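Local coordinates for protein extracellular subtilisin-like serine proteinase (Vibrio sp. PA-44, PDB 1SH7) that probably cleaves peptide bonds as a calcium-binding, subtilisin-like serine endopeptidase secreted by a cold-adapted bacterium, this chain being its catalytic domain, at residues A[32-37]-A[121-126]; A[25-30]-A[86-91]; A[247-252]-A[267-272]; A[107-112]-A[135-140]; A[174-179]-A[197-202]. All coordinates share one frame; numbering follows the deposited sequence.

Contact 1 of 5, residues A[32-37]-A[121-126]; sequences TAYVID and GPSVAN
Tyr34 and Ser123 meet on one face of two parallel neighbouring strands, 32-37 and 123-126. The Tyr34 side chain starts beside the partner backbone, its CB 3.9 Å from Val124 O. CG stands anti to the carbonyl carbon (chi1 -68°), which lays the ring back along the strand toward Ser123. CD2 still borders Val124 O, and CE2 reaches Ser123 OG at 3.6 Å, the hydroxyl lying in the ring plane at its edge. This is a van der Waals contact: Ser123 OG instead donates to Gly121 O within its own segment. Farther along the same face, Ile36 CD1 lies 4.3 Å from Ala125 CB.

Five backbone hydrogen bonds join the strands, from Thr32 N to Pro122 O at the start to Ile36 N to Asn126 O at the end. Tyr34 uses both its backbone groups toward this one strand: its N donates to Val124 O at 2.8 Å and its O accepts from Asn126 N at 2.8 Å. A water bridges Thr32 OG1 and Pro122 O. On the other face, Ala33 CB touches Val124 CG1 at 4.0 Å.

Asn126 OD1 is hydrogen-bonded to Ser128 OG, near the predicted catalytic residues His70 and Ser220; Asp37, the predicted charge-relay aspartate, ends the first strand. Helices 70-79 and 219-236 cover the face bearing Ala33, Val124 and Asn126, while strand 90-95 pairs with the far edge of 32-37.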
# COMPACT_ATOMS: atom_id res chain seq x y z
N THR A 32 -12.15 2.27 -4.53
CA THR A 32 -11.19 2.73 -5.51
C THR A 32 -9.87 2.98 -4.78
O THR A 32 -9.85 3.61 -3.73
CB THR A 32 -11.72 3.99 -6.19
OG1 THR A 32 -12.95 3.73 -6.90
CG2 THR A 32 -10.76 4.50 -7.27
N ALA A 33 -8.78 2.46 -5.35
CA ALA A 33 -7.44 2.69 -4.83
C ALA A 33 -6.73 3.61 -5.79
O ALA A 33 -6.66 3.30 -6.98
CB ALA A 33 -6.67 1.38 -4.72
N TYR A 34 -6.21 4.72 -5.25
CA TYR A 34 -5.47 5.71 -6.00
C TYR A 34 -3.99 5.44 -5.82
O TYR A 34 -3.48 5.50 -4.70
CB TYR A 34 -5.85 7.12 -5.53
CG TYR A 34 -7.25 7.45 -5.88
CD1 TYR A 34 -7.57 8.04 -7.11
CD2 TYR A 34 -8.28 7.13 -5.02
CE1 TYR A 34 -8.88 8.30 -7.46
CE2 TYR A 34 -9.62 7.39 -5.36
CZ TYR A 34 -9.90 7.97 -6.59
OH TYR A 34 -11.21 8.22 -6.93
N VAL A 35 -3.30 5.10 -6.92
CA VAL A 35 -1.91 4.69 -6.87
C VAL A 35 -1.04 5.83 -7.31
O VAL A 35 -1.04 6.20 -8.49
CB VAL A 35 -1.72 3.44 -7.74
CG1 VAL A 35 -0.29 2.98 -7.75
CG2 VAL A 35 -2.68 2.36 -7.26
N ILE A 36 -0.37 6.46 -6.33
CA ILE A 36 0.41 7.67 -6.56
C ILE A 36 1.84 7.19 -6.74
O ILE A 36 2.51 6.83 -5.79
CB ILE A 36 0.27 8.66 -5.38
CG1 ILE A 36 -1.22 9.06 -5.18
CG2 ILE A 36 1.15 9.89 -5.57
CD1 ILE A 36 -1.52 9.81 -3.87
N ASP A 37 2.29 7.16 -7.98
CA ASP A 37 3.49 6.41 -8.30
C ASP A 37 3.99 6.74 -9.71
O ASP A 37 3.81 7.88 -10.17
CB ASP A 37 3.19 4.91 -8.13
CG ASP A 37 4.37 4.13 -7.64
OD1 ASP A 37 5.38 4.07 -8.38
OD2 ASP A 37 4.34 3.47 -6.58
N GLY A 121 -16.47 7.71 -4.26
CA GLY A 121 -16.91 6.77 -3.26
C GLY A 121 -15.82 6.36 -2.29
O GLY A 121 -14.86 7.10 -2.07
N PRO A 122 -15.96 5.18 -1.70
CA PRO A 122 -14.95 4.66 -0.76
C PRO A 122 -13.60 4.60 -1.44
O PRO A 122 -13.48 3.99 -2.49
CB PRO A 122 -15.44 3.24 -0.44
CG PRO A 122 -16.94 3.31 -0.67
CD PRO A 122 -17.10 4.27 -1.83
N SER A 123 -12.60 5.22 -0.84
CA SER A 123 -11.31 5.41 -1.47
C SER A 123 -10.15 5.20 -0.50
O SER A 123 -10.27 5.51 0.67
CB SER A 123 -11.23 6.84 -2.01
OG SER A 123 -12.25 7.09 -2.94
N VAL A 124 -9.04 4.69 -1.02
CA VAL A 124 -7.77 4.67 -0.34
C VAL A 124 -6.67 5.11 -1.31
O VAL A 124 -6.75 4.84 -2.53
CB VAL A 124 -7.46 3.29 0.23
CG1 VAL A 124 -7.35 2.20 -0.89
CG2 VAL A 124 -6.22 3.33 1.06
N ALA A 125 -5.65 5.78 -0.77
CA ALA A 125 -4.51 6.22 -1.58
C ALA A 125 -3.25 5.46 -1.16
O ALA A 125 -3.06 5.19 0.03
CB ALA A 125 -4.27 7.68 -1.40
N ASN A 126 -2.41 5.14 -2.15
CA ASN A 126 -1.15 4.46 -1.94
C ASN A 126 0.02 5.32 -2.41
O ASN A 126 0.09 5.66 -3.58
CB ASN A 126 -1.11 3.13 -2.69
CG ASN A 126 0.11 2.30 -2.33
OD1 ASN A 126 1.19 2.51 -2.87
ND2 ASN A 126 -0.07 1.35 -1.44
O HOH W 1 -15.03 4.19 -4.85

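Contact 2 of 5, residues A[25-30]-A[86-91]; sequences NFDGFG and AKNVNI
Asp27 O takes the shortest polar bond of this contact, 2.8 Å from Asn88 N. The donor is tilted 21° from the carbonyl plane. A second bond runs between the side chains of the same two residues: Asn88 ND2 donates to Asp27 OD1 at 3.1 Å, approaching from above the carboxylate, whose plane stands 67° from that of the amide. The Asp27 carboxyl group is placed by a chi1 of 60°, with CG between the backbone N and the carbonyl carbon. From there its other oxygen, OD2, accepts from Phe29 N at 3.1 Å, closing an Asx turn, so the two oxygens serve different segments.

Gly28 lies close against Ala86 and Val89, and its O receives a CA-H...O contact from Val89 CA at 3.5 Å. Two waters extend the join: one links Phe26 O to Lys87 N, the other links Gly30 N to Asn90 ND2. Gln235 OE1 accepts from both Asp27 N and Gly28 N, adding a side-chain acceptor from helix 219-236.

The arrangement is an Asx turn docked on a type I beta turn, Ala86 to Val89, where two loops lead into neighbouring strands, 32-37 and 90-95, of the parallel sheet of the subtilase fold.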
# COMPACT_ATOMS: atom_id res chain seq x y z
N ASN A 25 -12.99 -12.72 2.29
CA ASN A 25 -14.43 -12.54 2.43
C ASN A 25 -14.96 -11.33 1.64
O ASN A 25 -16.16 -11.13 1.47
CB ASN A 25 -14.72 -12.37 3.90
CG ASN A 25 -14.48 -13.63 4.69
OD1 ASN A 25 -13.80 -13.61 5.73
ND2 ASN A 25 -15.03 -14.72 4.21
N PHE A 26 -14.03 -10.51 1.16
CA PHE A 26 -14.32 -9.30 0.41
C PHE A 26 -13.29 -9.23 -0.71
O PHE A 26 -12.27 -9.92 -0.68
CB PHE A 26 -14.23 -8.05 1.30
CG PHE A 26 -15.21 -8.05 2.42
CD1 PHE A 26 -14.90 -8.64 3.62
CD2 PHE A 26 -16.46 -7.50 2.26
CE1 PHE A 26 -15.83 -8.65 4.67
CE2 PHE A 26 -17.40 -7.55 3.30
CZ PHE A 26 -17.09 -8.15 4.49
N ASP A 27 -13.56 -8.39 -1.70
CA ASP A 27 -12.62 -8.19 -2.81
C ASP A 27 -12.43 -6.73 -3.28
O ASP A 27 -11.81 -6.50 -4.29
CB ASP A 27 -13.02 -9.08 -4.00
CG ASP A 27 -14.39 -8.77 -4.52
OD1 ASP A 27 -14.90 -9.57 -5.36
OD2 ASP A 27 -15.06 -7.77 -4.15
N GLY A 28 -12.94 -5.75 -2.56
CA GLY A 28 -12.71 -4.35 -2.91
C GLY A 28 -13.74 -3.83 -3.87
O GLY A 28 -13.67 -2.69 -4.33
N PHE A 29 -14.74 -4.66 -4.17
CA PHE A 29 -15.86 -4.21 -5.01
C PHE A 29 -16.46 -2.88 -4.49
O PHE A 29 -16.75 -2.72 -3.31
CB PHE A 29 -16.95 -5.28 -5.19
CG PHE A 29 -18.01 -4.83 -6.16
CD1 PHE A 29 -17.76 -4.85 -7.52
CD2 PHE A 29 -19.21 -4.28 -5.69
CE1 PHE A 29 -18.71 -4.36 -8.44
CE2 PHE A 29 -20.18 -3.81 -6.60
CZ PHE A 29 -19.92 -3.84 -7.98
N GLY A 30 -16.60 -1.92 -5.38
CA GLY A 30 -17.12 -0.61 -5.04
C GLY A 30 -16.15 0.32 -4.34
O GLY A 30 -16.57 1.34 -3.81
N ALA A 86 -7.14 -7.39 -3.14
CA ALA A 86 -8.54 -7.01 -3.32
C ALA A 86 -8.83 -7.13 -4.81
O ALA A 86 -8.56 -6.19 -5.61
CB ALA A 86 -8.75 -5.60 -2.84
N LYS A 87 -9.32 -8.31 -5.19
CA LYS A 87 -9.29 -8.77 -6.57
C LYS A 87 -10.38 -8.17 -7.49
O LYS A 87 -10.35 -8.37 -8.72
CB LYS A 87 -9.30 -10.30 -6.60
CG LYS A 87 -7.98 -10.92 -6.15
CD LYS A 87 -8.16 -12.39 -5.78
CE LYS A 87 -6.88 -13.04 -5.23
NZ LYS A 87 -5.57 -12.64 -5.84
N ASN A 88 -11.29 -7.38 -6.92
CA ASN A 88 -12.24 -6.59 -7.71
C ASN A 88 -12.28 -5.12 -7.39
O ASN A 88 -13.28 -4.45 -7.64
CB ASN A 88 -13.65 -7.23 -7.63
CG ASN A 88 -13.83 -8.28 -8.67
OD1 ASN A 88 -13.83 -7.96 -9.87
ND2 ASN A 88 -13.89 -9.55 -8.25
N VAL A 89 -11.17 -4.60 -6.88
CA VAL A 89 -11.05 -3.18 -6.58
C VAL A 89 -10.90 -2.38 -7.87
O VAL A 89 -10.47 -2.90 -8.90
CB VAL A 89 -9.86 -2.91 -5.60
CG1 VAL A 89 -8.55 -2.98 -6.31
CG2 VAL A 89 -10.04 -1.61 -4.83
N ASN A 90 -11.31 -1.12 -7.83
CA ASN A 90 -10.99 -0.19 -8.89
C ASN A 90 -9.63 0.45 -8.65
O ASN A 90 -9.28 0.78 -7.51
CB ASN A 90 -12.09 0.88 -8.99
CG ASN A 90 -13.43 0.29 -9.30
OD1 ASN A 90 -13.62 -0.24 -10.39
ND2 ASN A 90 -14.38 0.32 -8.32
N ILE A 91 -8.86 0.62 -9.72
CA ILE A 91 -7.54 1.22 -9.65
C ILE A 91 -7.53 2.50 -10.48
O ILE A 91 -8.02 2.47 -11.62
CB ILE A 91 -6.47 0.22 -10.21
CG1 ILE A 91 -6.39 -1.07 -9.34
CG2 ILE A 91 -5.14 0.92 -10.36
CD1 ILE A 91 -5.69 -0.89 -7.96
O HOH W 2 -9.88 -10.27 -2.73
O HOH W 3 -16.46 -1.68 -8.30

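Contact 3 of 5, residues A[247-252]-A[267-272]; sequences GLLNSR and KLLYSL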
# COMPACT_ATOMS: atom_id res chain seq x y z
N GLY A 247 -7.62 2.66 13.01
CA GLY A 247 -7.95 1.91 14.21
C GLY A 247 -8.14 0.43 13.95
O GLY A 247 -7.74 -0.40 14.75
N LEU A 248 -8.79 0.11 12.84
CA LEU A 248 -9.13 -1.25 12.50
C LEU A 248 -7.89 -2.02 11.98
O LEU A 248 -7.72 -3.19 12.30
CB LEU A 248 -10.22 -1.19 11.44
CG LEU A 248 -11.45 -2.06 11.52
CD1 LEU A 248 -12.03 -2.12 12.88
CD2 LEU A 248 -12.45 -1.51 10.48
N LEU A 249 -7.06 -1.39 11.17
CA LEU A 249 -5.77 -1.99 10.79
C LEU A 249 -4.94 -2.38 12.01
O LEU A 249 -4.32 -3.44 12.07
CB LEU A 249 -4.97 -1.00 9.91
CG LEU A 249 -5.43 -0.88 8.45
CD1 LEU A 249 -4.70 0.27 7.76
CD2 LEU A 249 -5.26 -2.27 7.68
N ASN A 250 -4.93 -1.49 13.00
CA ASN A 250 -4.29 -1.75 14.28
C ASN A 250 -4.91 -2.84 15.12
O ASN A 250 -4.21 -3.72 15.60
CB ASN A 250 -4.29 -0.47 15.12
CG ASN A 250 -3.12 0.41 14.83
OD1 ASN A 250 -2.00 0.13 15.28
ND2 ASN A 250 -3.35 1.49 14.09
N SER A 251 -6.21 -2.79 15.30
CA SER A 251 -6.89 -3.74 16.20
C SER A 251 -6.97 -5.12 15.60
O SER A 251 -6.94 -6.09 16.34
CB SER A 251 -8.28 -3.24 16.64
OG SER A 251 -9.11 -2.95 15.55
N ARG A 252 -7.01 -5.22 14.28
CA ARG A 252 -7.02 -6.52 13.59
C ARG A 252 -5.64 -7.15 13.35
O ARG A 252 -5.55 -8.35 13.02
CB ARG A 252 -7.76 -6.41 12.27
CG ARG A 252 -9.24 -6.13 12.44
CD ARG A 252 -9.97 -5.93 11.16
NE ARG A 252 -11.42 -5.90 11.43
CZ ARG A 252 -12.36 -5.75 10.52
NH1 ARG A 252 -12.03 -5.58 9.24
NH2 ARG A 252 -13.64 -5.78 10.89
N LYS A 267 3.39 -5.29 15.04
CA LYS A 267 2.13 -5.53 14.38
C LYS A 267 2.35 -5.90 12.92
O LYS A 267 3.06 -5.22 12.22
CB LYS A 267 1.23 -4.30 14.44
CG LYS A 267 0.83 -3.90 15.89
CD LYS A 267 -0.30 -2.88 15.85
CE LYS A 267 -0.55 -2.23 17.23
NZ LYS A 267 0.52 -1.29 17.67
N LEU A 268 1.73 -6.99 12.49
CA LEU A 268 1.81 -7.48 11.14
C LEU A 268 0.40 -7.48 10.51
O LEU A 268 -0.60 -7.89 11.13
CB LEU A 268 2.39 -8.90 11.15
CG LEU A 268 2.56 -9.63 9.82
CD1 LEU A 268 3.60 -8.94 8.99
CD2 LEU A 268 2.89 -11.10 10.03
N LEU A 269 0.34 -7.05 9.26
CA LEU A 269 -0.93 -6.94 8.52
C LEU A 269 -1.71 -8.22 8.52
O LEU A 269 -1.16 -9.30 8.30
CB LEU A 269 -0.63 -6.58 7.08
CG LEU A 269 -1.51 -5.74 6.17
CD1 LEU A 269 -1.55 -6.23 4.75
CD2 LEU A 269 -2.87 -5.28 6.68
N TYR A 270 -3.02 -8.09 8.75
CA TYR A 270 -3.99 -9.17 8.74
C TYR A 270 -5.22 -8.68 7.99
O TYR A 270 -5.70 -7.59 8.24
CB TYR A 270 -4.34 -9.56 10.18
CG TYR A 270 -5.28 -10.72 10.35
CD1 TYR A 270 -4.86 -12.03 10.15
CD2 TYR A 270 -6.60 -10.51 10.79
CE1 TYR A 270 -5.73 -13.11 10.38
CE2 TYR A 270 -7.45 -11.56 11.01
CZ TYR A 270 -7.01 -12.88 10.80
OH TYR A 270 -7.87 -13.93 11.04
N SER A 271 -5.71 -9.51 7.08
CA SER A 271 -6.64 -9.06 6.04
C SER A 271 -8.11 -9.32 6.39
O SER A 271 -8.99 -8.84 5.68
CB SER A 271 -6.33 -9.79 4.74
OG SER A 271 -6.60 -11.19 4.85
N LEU A 272 -8.33 -10.09 7.46
CA LEU A 272 -9.64 -10.64 7.78
C LEU A 272 -10.31 -9.89 8.93
O LEU A 272 -9.64 -9.22 9.72
CB LEU A 272 -9.49 -12.12 8.14
CG LEU A 272 -8.85 -13.04 7.10
CD1 LEU A 272 -8.79 -14.52 7.59
CD2 LEU A 272 -9.64 -12.93 5.79
O HOH W 4 -4.30 -5.54 10.17
O HOH W 5 0.53 0.93 15.11
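Apolar contact is confined to Leu249 and Leu269, whose CD2 methyls meet at 4.0 Å. The two side chains approach at a slant.

Contacts between polar and carbon atoms are more numerous. Arg252 O lies 3.3 Å from Tyr270 CD2, and is about as near to Tyr270 CB, so the carbonyl oxygen sits against the root of the tyrosine side chain. Tyr270 CG is anti to the backbone N (chi1 -177°), which brings CB and the CD2 side of the ring up to Arg252 O, while the hydroxyl end leads on to Asp274. The extended Arg252 chain runs over toward Leu272, its CD 3.6 Å from Leu272 O; its guanidinium carries Leu248 CG over one face and forms a salt bridge with Glu236. Asn250 OD1 rests on the end of the Lys267 chain, 3.4 Å from CE, where the bend at chi4 (71°) turns the amine aside. Asn250 ND2 is held by Thr246 O and Lys267 NZ by Thr265 OG1.

Hydrogen bonding between the segments passes through water. One molecule donates to Leu249 O at 2.8 Å and accepts from Tyr270 N at 3.2 Å. Another donates to Asn250 OD1 at 2.7 Å and takes only a weak bond from Lys267 NZ.

The contact joins a late helix of the subtilase domain to a following chain segment, the Asn250 side chain about 5 Å from that of Asp196, a calcium ligand. Lys267 to Leu269 lie between helix 242-252 and strand 197-200, Lys267 and Leu269 being backbone-bonded to Phe198, with Leu269 also packed on helices 219-236 and 6-11.

Contact 4 of 5, residues A[107-112]-A[135-140]; sequences GVISGV and TALDSA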
# COMPACT_ATOMS: atom_id res chain seq x y z
N GLY A 107 5.28 18.07 -7.79
CA GLY A 107 4.50 17.16 -8.61
C GLY A 107 3.79 16.10 -7.76
O GLY A 107 2.66 15.74 -8.02
N VAL A 108 4.47 15.57 -6.75
CA VAL A 108 3.86 14.64 -5.81
C VAL A 108 2.69 15.32 -5.03
O VAL A 108 1.59 14.74 -4.90
CB VAL A 108 4.90 14.02 -4.84
CG1 VAL A 108 4.24 13.10 -3.85
CG2 VAL A 108 5.98 13.25 -5.63
N ILE A 109 2.90 16.55 -4.57
CA ILE A 109 1.84 17.31 -3.91
C ILE A 109 0.63 17.48 -4.82
O ILE A 109 -0.51 17.29 -4.39
CB ILE A 109 2.40 18.73 -3.39
CG1 ILE A 109 3.33 18.50 -2.21
CG2 ILE A 109 1.22 19.73 -3.05
CD1 ILE A 109 4.18 19.69 -1.86
N SER A 110 0.86 17.77 -6.10
CA SER A 110 -0.23 17.94 -7.05
C SER A 110 -1.03 16.64 -7.15
O SER A 110 -2.26 16.68 -7.23
CB SER A 110 0.30 18.33 -8.44
OG SER A 110 0.89 19.62 -8.42
N GLY A 111 -0.33 15.51 -7.16
CA GLY A 111 -0.99 14.22 -7.20
C GLY A 111 -1.80 13.99 -5.92
O GLY A 111 -2.92 13.49 -6.00
N VAL A 112 -1.24 14.37 -4.78
CA VAL A 112 -1.93 14.17 -3.49
C VAL A 112 -3.22 15.02 -3.46
O VAL A 112 -4.30 14.52 -3.14
CB VAL A 112 -0.99 14.50 -2.31
CG1 VAL A 112 -1.74 14.54 -0.98
CG2 VAL A 112 0.18 13.51 -2.27
N THR A 135 7.97 19.67 4.91
CA THR A 135 6.73 20.04 5.58
C THR A 135 5.60 20.32 4.58
O THR A 135 4.44 20.06 4.88
CB THR A 135 6.88 21.20 6.61
OG1 THR A 135 7.10 22.44 5.93
CG2 THR A 135 8.13 20.98 7.49
N ALA A 136 5.95 20.77 3.38
CA ALA A 136 4.93 21.04 2.36
C ALA A 136 4.23 19.76 1.90
O ALA A 136 3.00 19.72 1.82
CB ALA A 136 5.52 21.77 1.18
N LEU A 137 5.01 18.72 1.61
CA LEU A 137 4.42 17.41 1.24
C LEU A 137 3.65 16.79 2.42
O LEU A 137 2.57 16.22 2.23
CB LEU A 137 5.51 16.45 0.78
CG LEU A 137 5.11 15.04 0.35
CD1 LEU A 137 3.96 15.03 -0.69
CD2 LEU A 137 6.37 14.29 -0.18
N ASP A 138 4.20 16.90 3.62
CA ASP A 138 3.53 16.41 4.83
C ASP A 138 2.17 17.08 4.99
O ASP A 138 1.18 16.43 5.34
CB ASP A 138 4.33 16.72 6.10
CG ASP A 138 5.59 15.90 6.23
OD1 ASP A 138 5.85 15.02 5.38
OD2 ASP A 138 6.38 16.08 7.21
N SER A 139 2.13 18.38 4.77
CA SER A 139 0.90 19.17 4.92
C SER A 139 -0.16 18.79 3.89
O SER A 139 -1.35 18.67 4.22
CB SER A 139 1.23 20.67 4.88
OG SER A 139 2.01 20.99 6.02
N ALA A 140 0.25 18.56 2.65
CA ALA A 140 -0.66 18.10 1.61
C ALA A 140 -1.25 16.72 1.93
O ALA A 140 -2.44 16.49 1.71
CB ALA A 140 0.05 18.06 0.27
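Ile109 and Leu137 interlock where helices 105-118 and 135-146 come together. Ile109 CG1 lies 3.8 Å from Leu137 CD1, and its CD1 reaches past to the other backbone, 3.7 Å from Leu137 N, with Ala136 CB alongside at 3.9 Å. The CG2 branch of Ile109 turns instead to Ala140 CB, also at 3.9 Å. Leu137 answers with CD1, which rests between Ile109 and Val108 CG1, 3.7 Å from the latter. One turn on, Val112 CG1 touches the Ala140 backbone, 3.4 Å from its O.

Torsions direct these branches. Leu137 CG is anti to the backbone N (chi1 -180°), sending CD1 across to the other helix, and Val112 CG1, likewise anti to its N (chi1 170°), points at Ala140.

The axes of segments 107-112 and 135-140 run nearly parallel, 8° apart, 9.5 Å at closest approach. The helices precede and follow strand 123-127 in the chain, and Val108 and Val112 both rest on its Met127. Val112 also touches Val141 and Ala144 of helix 135-146.

No hydrogen bond crosses between the segments: branched aliphatic side chains and small alanines hold the pair by shape and burial of apolar surface. The helix backbones are bonded within themselves, and Asp138 turns its carboxylate to Arg169 and Ser166.

Contact 5 of 5, residues A[174-179]-A[197-202]; sequences VTVGST and LFAPGS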
# COMPACT_ATOMS: atom_id res chain seq x y z
N VAL A 174 -0.80 5.89 7.44
CA VAL A 174 -0.49 4.54 7.85
C VAL A 174 0.80 4.17 7.15
O VAL A 174 0.82 3.97 5.92
CB VAL A 174 -1.59 3.55 7.46
CG1 VAL A 174 -1.23 2.17 7.96
CG2 VAL A 174 -2.97 4.00 8.02
N THR A 175 1.87 4.10 7.94
CA THR A 175 3.25 3.98 7.46
C THR A 175 3.70 2.53 7.64
O THR A 175 3.59 1.95 8.73
CB THR A 175 4.14 4.91 8.28
OG1 THR A 175 3.68 6.27 8.12
CG2 THR A 175 5.61 4.90 7.77
N VAL A 176 4.20 1.94 6.57
CA VAL A 176 4.32 0.50 6.46
C VAL A 176 5.76 0.06 6.28
O VAL A 176 6.42 0.45 5.32
CB VAL A 176 3.53 -0.02 5.23
CG1 VAL A 176 3.59 -1.58 5.20
CG2 VAL A 176 2.12 0.50 5.24
N GLY A 177 6.25 -0.73 7.24
CA GLY A 177 7.50 -1.45 7.10
C GLY A 177 7.33 -2.81 6.44
O GLY A 177 6.21 -3.30 6.22
N SER A 178 8.46 -3.43 6.12
CA SER A 178 8.50 -4.63 5.26
C SER A 178 8.99 -5.83 6.02
O SER A 178 9.95 -5.71 6.80
CB SER A 178 9.46 -4.40 4.11
OG SER A 178 9.56 -5.55 3.31
N THR A 179 8.38 -6.98 5.79
CA THR A 179 8.88 -8.26 6.29
C THR A 179 9.13 -9.30 5.18
O THR A 179 8.70 -9.15 4.03
CB THR A 179 7.87 -8.91 7.27
OG1 THR A 179 6.58 -9.03 6.64
CG2 THR A 179 7.71 -8.10 8.52
N LEU A 197 2.80 -0.34 11.16
CA LEU A 197 2.76 -1.82 11.08
C LEU A 197 3.65 -2.32 9.95
O LEU A 197 4.11 -1.53 9.12
CB LEU A 197 1.32 -2.34 10.89
CG LEU A 197 0.69 -2.33 9.48
CD1 LEU A 197 -0.67 -3.00 9.42
CD2 LEU A 197 0.56 -0.89 9.01
N PHE A 198 3.89 -3.63 9.94
CA PHE A 198 4.66 -4.32 8.94
C PHE A 198 3.71 -5.05 7.99
O PHE A 198 2.63 -5.50 8.38
CB PHE A 198 5.59 -5.38 9.59
CG PHE A 198 6.75 -4.79 10.36
CD1 PHE A 198 6.68 -4.62 11.75
CD2 PHE A 198 7.88 -4.37 9.70
CE1 PHE A 198 7.72 -4.04 12.44
CE2 PHE A 198 8.93 -3.79 10.41
CZ PHE A 198 8.85 -3.63 11.77
N ALA A 199 4.15 -5.25 6.75
CA ALA A 199 3.44 -6.12 5.82
C ALA A 199 4.48 -6.80 4.90
O ALA A 199 5.62 -6.35 4.83
CB ALA A 199 2.44 -5.28 4.99
N PRO A 200 4.10 -7.87 4.18
CA PRO A 200 5.00 -8.51 3.22
C PRO A 200 5.64 -7.56 2.20
O PRO A 200 4.93 -6.88 1.45
CB PRO A 200 4.09 -9.54 2.54
CG PRO A 200 3.10 -9.91 3.60
CD PRO A 200 2.80 -8.56 4.25
N GLY A 201 6.97 -7.54 2.16
CA GLY A 201 7.68 -6.69 1.22
C GLY A 201 8.93 -7.20 0.55
O GLY A 201 9.41 -6.59 -0.42
N SER A 202 9.45 -8.34 1.02
CA SER A 202 10.57 -9.02 0.40
C SER A 202 10.09 -10.08 -0.59
O SER A 202 9.23 -10.89 -0.27
CB SER A 202 11.47 -9.60 1.48
OG SER A 202 12.22 -8.54 2.10
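Thr179 and Phe198 are brought together by their first torsions. Thr179 CG2 stands anti to the carbonyl carbon (OG1 chi1 54°), and Phe198 CG does likewise (chi1 -72°). The threonine methyl thereby meets Phe198 CB at 3.6 Å, the two side chains crossing at about a right angle, while the ring lies beside the Gly177 carbonyl carbon and turns an edge to Ser178 N. Gly177 has no side chain, and the ring lies close along its backbone.

On the opposite face Leu197 CD2 touches Val174 CG1 at 3.7 Å, and Val176 CG1 lies 3.9 Å from Ala199 CB.

The parallel backbones are joined by Gly177 N to Leu197 O, Ala199 N to Gly177 O at 2.9 Å, and Thr179 N to Ala199 O. A bond from Leu197 N to Thr175 O is weak. Just past strand 197-200, Gly201 N and Ser202 N both donate to Thr179 O, at 3.0 Å and 3.2 Å; the first is nearly straight (174°). Ser178 OG packs closely on Gly201 CA, 3.0 Å away, and bonds to Ser186 OG, as does Ser202 OG.

Thr175 N is bonded to Asp196, a calcium ligand. Strand 197-200 is outermost in the parallel sheet, and 174-179 separates it from 150-154. Helix 219-236 covers Val176 and Ala199, helix 242-252 meets Val174, and strand 267-268 lies against Phe198 and Thr179.

Contacts 1, 2 and 5 all reach the seven-stranded parallel sheet of the catalytic domain. Contact 1 joins two of its middle strands; contact 2, with centres about 12 Å apart, adjoins it through the Ala33 N to Asn90 O bond; contact 5 lies at the far edge, about 18 Å from contact 1 between centres and on the opposite side of the chain's centre. Contact 3 touches contact 5. Contact 4 pairs the helices before and after strand 123-127. Along the chain, contact 1 crosses both 2 and 4, while 5 and then 3 follow in series. Early and middle segments thus interleave in the half of the sheet that carries the predicted catalytic aspartate, and the later segments lie at the 197-200 edge, near the calcium held by Asp196.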